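PDB 6A7T: N-acetylglucosamine-specific lectin, which binds N-acetylglucosamine through a C-type lectin fold, recognising the sugar without needing calcium. Local coordinates for residues Arg75-Ile89 and Cys124-Trp137. Sequence-based numbering, arbitrary orientation. Where two conformers were deposited one is given.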
loop_
_atom_site.group_PDB
_atom_site.type_symbol
_atom_site.label_atom_id
_atom_site.label_comp_id
_atom_site.label_asym_id
_atom_site.label_seq_id
_atom_site.Cartn_x
_atom_site.Cartn_y
_atom_site.Cartn_z
ATOM N N ARG A 75 -9.530 11.176 2.665
ATOM C CA ARG A 75 -10.397 12.280 2.328
ATOM C C ARG A 75 -11.270 11.888 1.132
ATOM O O ARG A 75 -12.451 12.250 1.092
ATOM C CB ARG A 75 -9.602 13.552 2.072
ATOM C CG ARG A 75 -10.520 14.757 1.888
ATOM C CD ARG A 75 -9.757 16.042 1.711
ATOM N NE ARG A 75 -9.006 16.403 2.890
ATOM C CZ ARG A 75 -7.730 16.150 3.112
ATOM N NH1 ARG A 75 -6.944 15.670 2.175
ATOM N NH2 ARG A 75 -7.265 16.392 4.329
ATOM N N GLY A 76 -10.663 11.211 0.154
ATOM C CA GLY A 76 -11.407 10.723 -1.048
ATOM C C GLY A 76 -12.643 9.912 -0.718
ATOM O O GLY A 76 -13.682 10.080 -1.372
ATOM N N VAL A 77 -12.563 9.039 0.293
ATOM C CA VAL A 77 -13.672 8.222 0.709
ATOM C C VAL A 77 -14.672 9.066 1.512
ATOM O O VAL A 77 -15.873 9.134 1.154
ATOM C CB VAL A 77 -13.190 6.989 1.507
ATOM C CG1 VAL A 77 -14.360 6.140 1.980
ATOM C CG2 VAL A 77 -12.242 6.129 0.676
ATOM N N ILE A 78 -14.229 9.730 2.586
ATOM C CA ILE A 78 -15.199 10.325 3.505
ATOM C C ILE A 78 -15.887 11.557 2.872
ATOM O O ILE A 78 -17.015 11.843 3.197
ATOM C CB ILE A 78 -14.555 10.598 4.880
ATOM C CG1 ILE A 78 -13.461 11.654 4.836
ATOM C CG2 ILE A 78 -14.068 9.279 5.431
ATOM C CD1 ILE A 78 -12.714 11.795 6.127
ATOM N N SER A 79 -15.209 12.280 1.978
ATOM C CA SER A 79 -15.777 13.494 1.315
ATOM C C SER A 79 -16.866 13.104 0.303
ATOM O O SER A 79 -17.649 13.984 -0.113
ATOM C CB SER A 79 -14.714 14.323 0.667
ATOM O OG SER A 79 -14.229 13.686 -0.508
ATOM N N ALA A 80 -16.940 11.828 -0.074
ATOM C CA ALA A 80 -17.915 11.356 -1.117
ATOM C C ALA A 80 -19.284 11.018 -0.501
ATOM O O ALA A 80 -20.204 10.612 -1.242
ATOM C CB ALA A 80 -17.362 10.148 -1.843
ATOM N N GLN A 81 -19.431 11.097 0.828
ATOM C CA GLN A 81 -20.692 10.923 1.517
ATOM C C GLN A 81 -20.986 12.229 2.266
ATOM O O GLN A 81 -20.078 13.111 2.401
ATOM C CB GLN A 81 -20.712 9.702 2.446
ATOM C CG GLN A 81 -19.671 9.714 3.561
ATOM C CD GLN A 81 -20.112 10.563 4.727
ATOM O OE1 GLN A 81 -21.156 10.329 5.324
ATOM N NE2 GLN A 81 -19.300 11.532 5.082
ATOM N N SER A 82 -22.232 12.370 2.735
ATOM C CA SER A 82 -22.628 13.570 3.510
ATOM C C SER A 82 -23.525 13.236 4.717
ATOM O O SER A 82 -24.048 14.136 5.327
ATOM C CB SER A 82 -23.282 14.597 2.616
ATOM O OG SER A 82 -24.473 14.046 2.077
ATOM N N ALA A 83 -23.667 11.967 5.100
ATOM C CA ALA A 83 -24.409 11.603 6.325
ATOM C C ALA A 83 -23.615 12.006 7.567
ATOM O O ALA A 83 -24.172 12.399 8.584
ATOM C CB ALA A 83 -24.680 10.130 6.375
ATOM N N PHE A 84 -22.292 11.818 7.494
ATOM C CA PHE A 84 -21.425 12.035 8.650
ATOM C C PHE A 84 -20.475 13.198 8.400
ATOM O O PHE A 84 -19.918 13.325 7.313
ATOM C CB PHE A 84 -20.594 10.780 8.929
ATOM C CG PHE A 84 -21.431 9.589 9.284
ATOM C CD1 PHE A 84 -22.158 9.552 10.459
ATOM C CD2 PHE A 84 -21.550 8.539 8.400
ATOM C CE1 PHE A 84 -22.943 8.468 10.788
ATOM C CE2 PHE A 84 -22.378 7.475 8.695
ATOM C CZ PHE A 84 -23.071 7.437 9.886
ATOM N N HIS A 85 -20.237 14.010 9.451
ATOM C CA HIS A 85 -19.380 15.185 9.345
ATOM C C HIS A 85 -18.058 15.002 10.105
ATOM O O HIS A 85 -17.228 15.869 10.080
ATOM C CB HIS A 85 -20.124 16.453 9.858
ATOM C CG HIS A 85 -21.498 16.588 9.272
ATOM N ND1 HIS A 85 -21.724 16.566 7.894
ATOM C CD2 HIS A 85 -22.718 16.720 9.853
ATOM C CE1 HIS A 85 -23.018 16.658 7.655
ATOM N NE2 HIS A 85 -23.656 16.784 8.837
ATOM N N TYR A 86 -17.901 13.881 10.823
ATOM C CA TYR A 86 -16.618 13.577 11.465
ATOM C C TYR A 86 -16.490 12.061 11.608
ATOM O O TYR A 86 -17.482 11.362 11.663
ATOM C CB TYR A 86 -16.480 14.232 12.845
ATOM C CG TYR A 86 -17.388 13.717 13.934
ATOM C CD1 TYR A 86 -18.698 14.145 14.086
ATOM C CD2 TYR A 86 -16.905 12.831 14.877
ATOM C CE1 TYR A 86 -19.514 13.655 15.102
ATOM C CE2 TYR A 86 -17.703 12.347 15.897
ATOM C CZ TYR A 86 -19.013 12.754 16.019
ATOM O OH TYR A 86 -19.740 12.217 17.058
ATOM N N TYR A 87 -15.234 11.604 11.612
ATOM C CA TYR A 87 -14.874 10.198 11.828
ATOM C C TYR A 87 -13.735 10.160 12.843
ATOM O O TYR A 87 -12.756 10.825 12.639
ATOM C CB TYR A 87 -14.393 9.540 10.533
ATOM C CG TYR A 87 -15.441 9.275 9.489
ATOM C CD1 TYR A 87 -15.917 10.298 8.697
ATOM C CD2 TYR A 87 -15.914 7.997 9.256
ATOM C CE1 TYR A 87 -16.849 10.066 7.693
ATOM C CE2 TYR A 87 -16.853 7.747 8.264
ATOM C CZ TYR A 87 -17.325 8.790 7.480
ATOM O OH TYR A 87 -18.290 8.587 6.513
ATOM N N TRP A 88 -13.835 9.261 13.824
ATOM C CA TRP A 88 -12.696 9.046 14.747
ATOM C C TRP A 88 -11.509 8.395 14.049
ATOM O O TRP A 88 -11.702 7.447 13.243
ATOM C CB TRP A 88 -13.120 8.166 15.933
ATOM C CG TRP A 88 -14.143 8.810 16.820
ATOM C CD1 TRP A 88 -15.334 8.277 17.162
ATOM C CD2 TRP A 88 -14.107 10.120 17.425
ATOM N NE1 TRP A 88 -16.022 9.113 17.999
ATOM C CE2 TRP A 88 -15.311 10.254 18.148
ATOM C CE3 TRP A 88 -13.174 11.162 17.447
ATOM C CZ2 TRP A 88 -15.611 11.382 18.915
ATOM C CZ3 TRP A 88 -13.475 12.286 18.194
ATOM C CH2 TRP A 88 -14.681 12.383 18.896
ATOM N N ILE A 89 -10.298 8.819 14.438
ATOM C CA ILE A 89 -9.049 8.243 13.946
ATOM C C ILE A 89 -8.115 7.972 15.135
ATOM O O ILE A 89 -8.412 8.324 16.243
ATOM C CB ILE A 89 -8.377 9.111 12.877
ATOM C CG1 ILE A 89 -7.935 10.480 13.417
ATOM C CG2 ILE A 89 -9.302 9.256 11.691
ATOM C CD1 ILE A 89 -7.144 11.323 12.419
ATOM N N CYS A 124 -8.951 13.602 21.770
ATOM C CA CYS A 124 -8.780 12.566 20.752
ATOM C C CYS A 124 -9.086 13.167 19.386
ATOM O O CYS A 124 -9.767 14.173 19.326
ATOM C CB CYS A 124 -9.694 11.391 21.041
ATOM S SG CYS A 124 -9.279 10.608 22.617
ATOM N N MET A 125 -8.587 12.524 18.333
ATOM C CA MET A 125 -8.630 13.134 17.009
ATOM C C MET A 125 -9.716 12.516 16.124
ATOM O O MET A 125 -10.021 11.319 16.181
ATOM C CB MET A 125 -7.286 13.038 16.306
ATOM C CG MET A 125 -6.116 13.717 17.084
ATOM S SD MET A 125 -4.497 13.395 16.501
ATOM C CE MET A 125 -4.642 14.063 14.836
ATOM N N ASP A 126 -10.222 13.382 15.257
ATOM C CA ASP A 126 -11.114 13.014 14.164
ATOM C C ASP A 126 -10.677 13.707 12.871
ATOM O O ASP A 126 -9.845 14.586 12.882
ATOM C CB ASP A 126 -12.564 13.292 14.537
ATOM C CG ASP A 126 -12.963 14.734 14.793
ATOM O OD1 ASP A 126 -12.231 15.616 14.358
ATOM O OD2 ASP A 126 -14.059 14.910 15.364
ATOM N N TYR A 127 -11.205 13.224 11.739
ATOM C CA TYR A 127 -11.413 14.058 10.529
ATOM C C TYR A 127 -12.740 14.749 10.770
ATOM O O TYR A 127 -13.703 14.100 11.110
ATOM C CB TYR A 127 -11.479 13.216 9.249
ATOM C CG TYR A 127 -10.145 12.904 8.649
ATOM C CD1 TYR A 127 -9.521 13.720 7.712
ATOM C CD2 TYR A 127 -9.471 11.743 9.022
ATOM C CE1 TYR A 127 -8.286 13.403 7.173
ATOM C CE2 TYR A 127 -8.212 11.450 8.538
ATOM C CZ TYR A 127 -7.604 12.267 7.595
ATOM O OH TYR A 127 -6.355 11.964 7.115
ATOM N N LEU A 128 -12.804 16.057 10.503
ATOM C CA LEU A 128 -14.023 16.822 10.652
ATOM C C LEU A 128 -14.257 17.634 9.378
ATOM O O LEU A 128 -13.270 18.099 8.790
ATOM C CB LEU A 128 -13.813 17.790 11.826
ATOM C CG LEU A 128 -14.919 18.805 12.100
ATOM C CD1 LEU A 128 -16.247 18.178 12.483
ATOM C CD2 LEU A 128 -14.468 19.814 13.160
ATOM N N ASN A 129 -15.536 17.780 9.034
ATOM C CA ASN A 129 -15.974 18.696 7.970
ATOM C C ASN A 129 -16.961 19.679 8.572
ATOM O O ASN A 129 -18.150 19.384 8.720
ATOM C CB ASN A 129 -16.582 17.893 6.834
ATOM C CG ASN A 129 -16.964 18.765 5.666
ATOM O OD1 ASN A 129 -16.221 19.677 5.316
ATOM N ND2 ASN A 129 -18.091 18.434 5.076
ATOM N N TYR A 130 -16.447 20.834 8.969
ATOM C CA TYR A 130 -17.283 21.853 9.579
ATOM C C TYR A 130 -16.582 23.215 9.508
ATOM O O TYR A 130 -15.448 23.406 9.958
ATOM C CB TYR A 130 -17.681 21.491 11.014
ATOM C CG TYR A 130 -18.638 22.479 11.644
ATOM C CD1 TYR A 130 -19.874 22.737 11.078
ATOM C CD2 TYR A 130 -18.284 23.192 12.775
ATOM C CE1 TYR A 130 -20.743 23.664 11.628
ATOM C CE2 TYR A 130 -19.142 24.120 13.343
ATOM C CZ TYR A 130 -20.370 24.365 12.764
ATOM O OH TYR A 130 -21.221 25.284 13.326
ATOM N N LYS A 131 -17.280 24.159 8.859
ATOM C CA LYS A 131 -16.780 25.504 8.601
ATOM C C LYS A 131 -15.388 25.437 7.941
ATOM O O LYS A 131 -15.250 24.894 6.867
ATOM C CB LYS A 131 -16.877 26.317 9.900
ATOM C CG LYS A 131 -18.260 26.274 10.552
ATOM C CD LYS A 131 -18.574 27.401 11.532
ATOM C CE LYS A 131 -17.594 27.480 12.683
ATOM N NZ LYS A 131 -18.250 27.985 13.920
ATOM N N GLU A 132 -14.378 26.049 8.576
ATOM C CA GLU A 132 -13.009 26.223 8.045
ATOM C C GLU A 132 -12.224 24.887 7.989
ATOM O O GLU A 132 -11.204 24.804 7.322
ATOM C CB GLU A 132 -12.279 27.295 8.877
ATOM C CG GLU A 132 -12.054 26.952 10.365
ATOM C CD GLU A 132 -13.261 26.989 11.310
ATOM O OE1 GLU A 132 -14.218 27.748 11.016
ATOM O OE2 GLU A 132 -13.259 26.241 12.348
ATOM N N ILE A 133 -12.672 23.864 8.726
ATOM C CA ILE A 133 -12.021 22.551 8.740
ATOM C C ILE A 133 -12.707 21.701 7.649
ATOM O O ILE A 133 -13.881 21.338 7.790
ATOM C CB ILE A 133 -12.111 21.953 10.159
ATOM C CG1 ILE A 133 -11.407 22.864 11.170
ATOM C CG2 ILE A 133 -11.598 20.534 10.221
ATOM C CD1 ILE A 133 -11.574 22.472 12.627
ATOM N N VAL A 134 -11.976 21.434 6.566
ATOM C CA VAL A 134 -12.520 20.758 5.379
ATOM C C VAL A 134 -11.913 19.354 5.268
ATOM O O VAL A 134 -10.941 19.160 4.535
ATOM C CB VAL A 134 -12.253 21.598 4.117
ATOM C CG1 VAL A 134 -12.930 21.023 2.887
ATOM C CG2 VAL A 134 -12.684 23.023 4.349
ATOM N N TRP A 135 -12.502 18.388 5.994
ATOM C CA TRP A 135 -11.972 17.046 6.044
ATOM C C TRP A 135 -10.492 17.073 6.451
ATOM O O TRP A 135 -9.611 16.608 5.778
ATOM C CB TRP A 135 -12.261 16.265 4.755
ATOM C CG TRP A 135 -13.708 15.925 4.590
ATOM C CD1 TRP A 135 -14.496 16.266 3.522
ATOM C CD2 TRP A 135 -14.566 15.245 5.519
ATOM N NE1 TRP A 135 -15.759 15.783 3.705
ATOM C CE2 TRP A 135 -15.847 15.178 4.923
ATOM C CE3 TRP A 135 -14.384 14.653 6.780
ATOM C CZ2 TRP A 135 -16.914 14.521 5.526
ATOM C CZ3 TRP A 135 -15.454 14.042 7.391
ATOM C CH2 TRP A 135 -16.717 14.019 6.792
ATOM N N GLN A 136 -10.262 17.675 7.627
ATOM C CA GLN A 136 -8.943 17.783 8.248
ATOM C C GLN A 136 -9.116 17.396 9.718
ATOM O O GLN A 136 -10.252 17.293 10.242
ATOM C CB GLN A 136 -8.407 19.209 8.074
ATOM C CG GLN A 136 -8.032 19.544 6.644
ATOM C CD GLN A 136 -7.834 21.035 6.491
ATOM O OE1 GLN A 136 -8.712 21.848 6.776
ATOM N NE2 GLN A 136 -6.634 21.379 6.114
ATOM N N TRP A 137 -8.006 17.296 10.428
ATOM C CA TRP A 137 -8.093 16.789 11.809
ATOM C C TRP A 137 -8.555 17.865 12.800
ATOM O O TRP A 137 -8.209 19.040 12.645
ATOM C CB TRP A 137 -6.772 16.166 12.267
ATOM C CG TRP A 137 -6.098 15.252 11.325
ATOM C CD1 TRP A 137 -6.669 14.412 10.415
ATOM C CD2 TRP A 137 -4.693 15.015 11.268
ATOM N NE1 TRP A 137 -5.712 13.737 9.755
ATOM C CE2 TRP A 137 -4.478 14.085 10.251
ATOM C CE3 TRP A 137 -3.582 15.548 11.936
ATOM C CZ2 TRP A 137 -3.223 13.635 9.886
ATOM C CZ3 TRP A 137 -2.333 15.140 11.532
ATOM C CH2 TRP A 137 -2.145 14.163 10.578
HETATM O O HOH W 1 -17.880 16.540 1.631
HETATM O O HOH W 2 -20.030 16.222 5.737
#
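W135 drives its indole between I78 and S79 and the F84-H85 approach to strand 86-94, and nearly every atom of it meets something there. Its CB lies against R75 CG at 3.7 Å. CG anti to the carbonyl carbon (chi1 -70°) carries the indole toward the helix, and its turn about CB-CG presents one face to I78, whose CG1 makes a CH-pi contact 3.9 Å from the six-membered ring centroid. I78 CD1 comes 3.4 Å from W135 CE3; N129 CB, from the same segment as the indole, covers the opposite face. On the pyrrole side CD1 meets S79 CB, and NE1 gives its hydrogen to a water that in turn donates to S79 O. At the far rim CZ3 touches the edge of the Y87 ring, and W135 CH2 ends 3.3 Å from F84 O, which lies in the indole plane. That carbonyl is held by Q81 NE2, which also donates to I78 O, so one amide ties I78 to F84.

The backbone oxygen of W135 is gripped side-on by R75, NH2 at 2.8 Å and NE at 3.0 Å; NH2 also forms a salt bridge with D71, which is hydrogen-bonded to Y127 OH. I89 CG2 comes to the Y127 ring edge and I89 CD1 sits over the W137 pyrrole ring.

Strands 86-89 and 124-130 run antiparallel, with Y87 and Y127 a hydrogen-bonded pair, and N129 N binding H85 O extends the pairing. W135 and Q136, both opposite L128, form a G1 beta bulge. The indole, from the corner between strands 124-130 and 136-140, fills the angle between helix 68-78 and the chain entering strand 86-94, while I78 also reaches Y127 CB of strand 124-130 and F41 of strand 37-43.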